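Local coordinates for protein putative aminomethyltransferase (Leptospirillum rubarum, PDB 3TTG) that is a putative aminomethyltransferase, probably a folate-binding protein related to the glycine cleavage T-protein, at residues Thr176-Ala188 against Leu222-Pro234. Residues are numbered along the deposited sequence; the frame is centred on the assembly and turned at random.
Sequences TSFQHNLDVGLQA and LAYLTEKGIPLFP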
loop_
_atom_site.group_PDB
_atom_site.type_symbol
_atom_site.label_atom_id
_atom_site.label_comp_id
_atom_site.label_asym_id
_atom_site.label_seq_id
_atom_site.Cartn_x
_atom_site.Cartn_y
_atom_site.Cartn_z
ATOM N N THR A 176 -4.367 9.948 4.120
ATOM C CA THR A 176 -5.704 9.546 3.647
ATOM C C THR A 176 -5.731 9.517 2.095
ATOM O O THR A 176 -6.503 8.745 1.569
ATOM C CB THR A 176 -6.758 10.430 4.243
ATOM O OG1 THR A 176 -6.422 11.784 3.917
ATOM C CG2 THR A 176 -6.857 10.237 5.769
ATOM N N SER A 177 -4.799 10.209 1.390
ATOM C CA SER A 177 -4.715 10.188 -0.081
ATOM C C SER A 177 -3.681 9.203 -0.548
ATOM O O SER A 177 -2.583 9.109 0.024
ATOM C CB SER A 177 -4.416 11.574 -0.658
ATOM O OG SER A 177 -5.575 12.344 -0.408
ATOM N N PHE A 178 -4.026 8.425 -1.581
ATOM C CA PHE A 178 -3.103 7.431 -2.060
ATOM C C PHE A 178 -3.064 7.416 -3.578
ATOM O O PHE A 178 -2.635 8.423 -4.156
ATOM C CB PHE A 178 -3.397 6.054 -1.381
ATOM C CG PHE A 178 -2.195 5.143 -1.355
ATOM C CD1 PHE A 178 -0.968 5.587 -0.838
ATOM C CD2 PHE A 178 -2.238 3.879 -1.941
ATOM C CE1 PHE A 178 0.139 4.745 -0.790
ATOM C CE2 PHE A 178 -1.105 3.036 -1.903
ATOM C CZ PHE A 178 0.081 3.493 -1.343
ATOM N N GLN A 179 -3.424 6.328 -4.244
ATOM C CA GLN A 179 -3.275 6.248 -5.699
ATOM C C GLN A 179 -4.100 7.356 -6.386
ATOM O O GLN A 179 -5.253 7.621 -6.033
ATOM C CB GLN A 179 -3.611 4.848 -6.240
ATOM C CG GLN A 179 -5.116 4.530 -6.284
ATOM C CD GLN A 179 -5.751 4.368 -4.949
ATOM O OE1 GLN A 179 -5.096 4.156 -3.925
ATOM N NE2 GLN A 179 -7.042 4.320 -4.934
ATOM N N HIS A 180 -3.470 8.006 -7.342
ATOM C CA HIS A 180 -4.006 9.128 -8.133
ATOM C C HIS A 180 -4.547 10.246 -7.235
ATOM O O HIS A 180 -5.431 10.986 -7.668
ATOM C CB HIS A 180 -5.117 8.650 -9.119
ATOM C CG HIS A 180 -4.783 7.537 -10.055
ATOM N ND1 HIS A 180 -3.726 7.614 -10.940
ATOM C CD2 HIS A 180 -5.436 6.363 -10.257
ATOM C CE1 HIS A 180 -3.755 6.484 -11.620
ATOM N NE2 HIS A 180 -4.805 5.738 -11.288
ATOM N N ASN A 181 -3.961 10.426 -6.024
ATOM C CA ASN A 181 -4.364 11.320 -4.968
ATOM C C ASN A 181 -5.779 11.149 -4.556
ATOM O O ASN A 181 -6.402 12.105 -4.123
ATOM C CB ASN A 181 -4.164 12.766 -5.366
ATOM C CG ASN A 181 -2.746 13.097 -5.528
ATOM O OD1 ASN A 181 -2.051 13.291 -4.525
ATOM N ND2 ASN A 181 -2.282 13.076 -6.770
ATOM N N LEU A 182 -6.303 9.934 -4.638
ATOM C CA LEU A 182 -7.685 9.695 -4.220
ATOM C C LEU A 182 -7.702 9.453 -2.736
ATOM O O LEU A 182 -6.791 8.795 -2.214
ATOM C CB LEU A 182 -8.248 8.447 -4.970
ATOM C CG LEU A 182 -8.373 8.617 -6.479
ATOM C CD1 LEU A 182 -8.541 7.274 -7.194
ATOM C CD2 LEU A 182 -9.549 9.533 -6.819
ATOM N N ASP A 183 -8.756 9.901 -2.082
ATOM C CA ASP A 183 -8.980 9.640 -0.665
ATOM C C ASP A 183 -9.382 8.167 -0.522
ATOM O O ASP A 183 -10.379 7.761 -1.102
ATOM C CB ASP A 183 -10.100 10.580 -0.130
ATOM C CG ASP A 183 -10.265 10.604 1.374
ATOM O OD1 ASP A 183 -10.163 9.531 2.006
ATOM O OD2 ASP A 183 -10.616 11.665 1.905
ATOM N N VAL A 184 -8.581 7.364 0.205
ATOM C CA VAL A 184 -8.852 5.948 0.419
ATOM C C VAL A 184 -9.264 5.666 1.895
ATOM O O VAL A 184 -9.243 4.523 2.348
ATOM C CB VAL A 184 -7.672 5.075 -0.016
ATOM C CG1 VAL A 184 -7.359 5.278 -1.514
ATOM C CG2 VAL A 184 -6.431 5.291 0.850
ATOM N N GLY A 185 -9.583 6.706 2.628
ATOM C CA GLY A 185 -10.032 6.538 3.999
ATOM C C GLY A 185 -8.915 6.257 4.980
ATOM O O GLY A 185 -7.739 6.187 4.602
ATOM N N LEU A 186 -9.284 6.086 6.255
ATOM C CA LEU A 186 -8.296 5.862 7.291
ATOM C C LEU A 186 -7.720 4.434 7.305
ATOM O O LEU A 186 -8.444 3.435 7.161
ATOM C CB LEU A 186 -8.883 6.174 8.679
ATOM C CG LEU A 186 -9.105 7.647 8.921
ATOM C CD1 LEU A 186 -10.192 7.850 9.990
ATOM C CD2 LEU A 186 -7.799 8.346 9.303
ATOM N N GLN A 187 -6.422 4.370 7.547
ATOM C CA GLN A 187 -5.654 3.095 7.737
ATOM C C GLN A 187 -4.617 3.278 8.795
ATOM O O GLN A 187 -3.841 4.224 8.706
ATOM C CB GLN A 187 -4.958 2.634 6.484
ATOM C CG GLN A 187 -5.838 2.350 5.311
ATOM C CD GLN A 187 -5.008 2.010 4.108
ATOM O OE1 GLN A 187 -4.620 2.894 3.312
ATOM N NE2 GLN A 187 -4.737 0.737 3.926
ATOM N N ALA A 188 -4.648 2.468 9.841
ATOM C CA ALA A 188 -3.639 2.527 10.867
ATOM C C ALA A 188 -3.014 1.162 11.078
ATOM O O ALA A 188 -3.711 0.138 11.064
ATOM C CB ALA A 188 -4.232 3.018 12.167
ATOM N N LEU A 222 -8.405 -7.966 1.937
ATOM C CA LEU A 222 -8.007 -7.716 0.546
ATOM C C LEU A 222 -9.158 -7.133 -0.303
ATOM O O LEU A 222 -8.886 -6.266 -1.128
ATOM C CB LEU A 222 -7.436 -8.977 -0.137
ATOM C CG LEU A 222 -5.964 -8.961 -0.399
ATOM C CD1 LEU A 222 -5.615 -7.898 -1.504
ATOM C CD2 LEU A 222 -5.142 -8.636 0.886
ATOM N N ALA A 223 -10.419 -7.623 -0.132
ATOM C CA ALA A 223 -11.577 -7.075 -0.818
ATOM C C ALA A 223 -11.738 -5.593 -0.447
ATOM O O ALA A 223 -11.927 -4.741 -1.335
ATOM C CB ALA A 223 -12.816 -7.876 -0.463
ATOM N N TYR A 224 -11.601 -5.280 0.861
ATOM C CA TYR A 224 -11.705 -3.919 1.338
ATOM C C TYR A 224 -10.649 -3.029 0.630
ATOM O O TYR A 224 -10.989 -1.959 0.090
ATOM C CB TYR A 224 -11.548 -3.864 2.890
ATOM C CG TYR A 224 -11.554 -2.443 3.396
ATOM C CD1 TYR A 224 -12.711 -1.868 3.902
ATOM C CD2 TYR A 224 -10.397 -1.678 3.390
ATOM C CE1 TYR A 224 -12.730 -0.535 4.330
ATOM C CE2 TYR A 224 -10.403 -0.348 3.811
ATOM C CZ TYR A 224 -11.579 0.227 4.265
ATOM O OH TYR A 224 -11.581 1.525 4.733
ATOM N N LEU A 225 -9.381 -3.462 0.632
ATOM C CA LEU A 225 -8.320 -2.670 -0.030
ATOM C C LEU A 225 -8.582 -2.521 -1.531
ATOM O O LEU A 225 -8.335 -1.447 -2.120
ATOM C CB LEU A 225 -6.922 -3.271 0.169
ATOM C CG LEU A 225 -6.393 -3.335 1.597
ATOM C CD1 LEU A 225 -5.037 -4.004 1.601
ATOM C CD2 LEU A 225 -6.377 -1.978 2.271
ATOM N N THR A 226 -9.088 -3.586 -2.164
ATOM C CA THR A 226 -9.379 -3.499 -3.635
ATOM C C THR A 226 -10.558 -2.545 -3.882
ATOM O O THR A 226 -10.513 -1.759 -4.848
ATOM C CB THR A 226 -9.631 -4.885 -4.235
ATOM O OG1 THR A 226 -8.534 -5.711 -3.776
ATOM C CG2 THR A 226 -9.649 -4.855 -5.796
ATOM N N GLU A 227 -11.584 -2.583 -3.007
ATOM C CA GLU A 227 -12.736 -1.639 -3.084
ATOM C C GLU A 227 -12.269 -0.166 -2.957
ATOM O O GLU A 227 -12.845 0.717 -3.595
ATOM C CB GLU A 227 -13.799 -1.967 -2.007
ATOM C CG GLU A 227 -14.671 -3.159 -2.372
ATOM C CD GLU A 227 -15.561 -3.739 -1.281
ATOM O OE1 GLU A 227 -15.320 -3.455 -0.091
ATOM O OE2 GLU A 227 -16.527 -4.455 -1.617
ATOM N N LYS A 228 -11.189 0.089 -2.224
ATOM C CA LYS A 228 -10.572 1.437 -2.106
ATOM C C LYS A 228 -9.573 1.754 -3.251
ATOM O O LYS A 228 -9.119 2.894 -3.350
ATOM C CB LYS A 228 -9.866 1.619 -0.763
ATOM C CG LYS A 228 -10.802 1.411 0.435
ATOM C CD LYS A 228 -12.078 2.246 0.456
ATOM C CE LYS A 228 -11.865 3.724 0.464
ATOM N NZ LYS A 228 -13.167 4.447 0.431
ATOM N N GLY A 229 -9.334 0.801 -4.145
ATOM C CA GLY A 229 -8.445 0.964 -5.304
ATOM C C GLY A 229 -6.966 0.952 -5.001
ATOM O O GLY A 229 -6.154 1.374 -5.836
ATOM N N ILE A 230 -6.589 0.417 -3.820
ATOM C CA ILE A 230 -5.219 0.509 -3.309
ATOM C C ILE A 230 -4.286 -0.498 -3.976
ATOM O O ILE A 230 -4.445 -1.717 -3.783
ATOM C CB ILE A 230 -5.173 0.368 -1.751
ATOM C CG1 ILE A 230 -5.833 1.589 -1.099
ATOM C CG2 ILE A 230 -3.751 0.234 -1.208
ATOM C CD1 ILE A 230 -6.321 1.324 0.327
ATOM N N PRO A 231 -3.260 0.000 -4.708
ATOM C CA PRO A 231 -2.274 -0.924 -5.309
ATOM C C PRO A 231 -1.306 -1.432 -4.239
ATOM O O PRO A 231 -1.057 -0.725 -3.283
ATOM C CB PRO A 231 -1.558 -0.079 -6.347
ATOM C CG PRO A 231 -1.828 1.326 -5.999
ATOM C CD PRO A 231 -2.947 1.407 -5.015
ATOM N N LEU A 232 -0.889 -2.672 -4.334
ATOM C CA LEU A 232 -0.038 -3.316 -3.330
ATOM C C LEU A 232 1.211 -3.946 -3.974
ATOM O O LEU A 232 1.197 -4.372 -5.123
ATOM C CB LEU A 232 -0.823 -4.444 -2.611
ATOM C CG LEU A 232 -2.092 -4.047 -1.790
ATOM C CD1 LEU A 232 -2.865 -5.294 -1.376
ATOM C CD2 LEU A 232 -1.736 -3.235 -0.615
ATOM N N PHE A 233 2.270 -4.053 -3.190
ATOM C CA PHE A 233 3.432 -4.865 -3.539
ATOM C C PHE A 233 3.024 -6.309 -3.196
ATOM O O PHE A 233 2.388 -6.495 -2.156
ATOM C CB PHE A 233 4.666 -4.407 -2.727
ATOM C CG PHE A 233 5.874 -5.298 -2.844
ATOM C CD1 PHE A 233 6.956 -4.930 -3.627
ATOM C CD2 PHE A 233 5.946 -6.493 -2.131
ATOM C CE1 PHE A 233 8.073 -5.757 -3.714
ATOM C CE2 PHE A 233 7.039 -7.345 -2.272
ATOM C CZ PHE A 233 8.106 -6.957 -3.025
ATOM N N PRO A 234 3.258 -7.331 -4.026
ATOM C CA PRO A 234 4.036 -7.349 -5.259
ATOM C C PRO A 234 3.147 -7.348 -6.492
ATOM O O PRO A 234 3.677 -7.427 -7.609
ATOM C CB PRO A 234 4.795 -8.674 -5.121
ATOM C CG PRO A 234 3.751 -9.594 -4.530
ATOM C CD PRO A 234 2.899 -8.724 -3.637
HETATM O O HOH W 1 -12.545 7.072 0.111
HETATM O O HOH W 2 -9.248 2.888 4.477
#
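The side-chain amide of Gln-179 lies flat over the Gly-229/Ile-230 peptide, the two planes only about 12° apart and CD 3.1 Å from Gly-229 O. The one direct hydrogen bond between the segments fixes the amide's rotation: NE2 donates to Lys-228 O (3.0 Å), in the carbonyl plane and on a lone pair, with a bent N-H...O angle of 140°. Although NE2 is also 3.2 Å from Gly-229 O, its N-H is poorly aimed there. A bend at chi2 (-69°) folds the chain over the peptide, while CB packs on Pro-231 CD. Replacing Gln-179 by an alanine would probably cost Lys-228 O this donor and strip the Gly-229 peptide of its flat cover. Gly-229, with positive phi, ends helix 218-227 in a Schellman motif, Gly-229 N bonding to Thr-226 O and Ile-230 N to Leu-225 O.

Polar bridging otherwise falls to water. Lys-228, bent at chi2 and chi3, lays CE 3.3 Å from Val-184 O; its NZ, salt-bridged to Val-355, donates to a water that donates to Asp-183 O. A second accepts from Tyr-224 OH and donates to Val-184 O and Leu-186 O. Deeper in, Ile-230 is the apolar centre: CG2 meets Phe-178 CE2 at 3.9 Å, and CD1 reaches Val-184 CB (4.0 Å) and the Gln-187 amide.

Both segments belong to the folate-binding family region; helix 29-34 packs on Tyr-224, and Leu-225 touches strand 306-316 of the T-protein C-terminal barrel region.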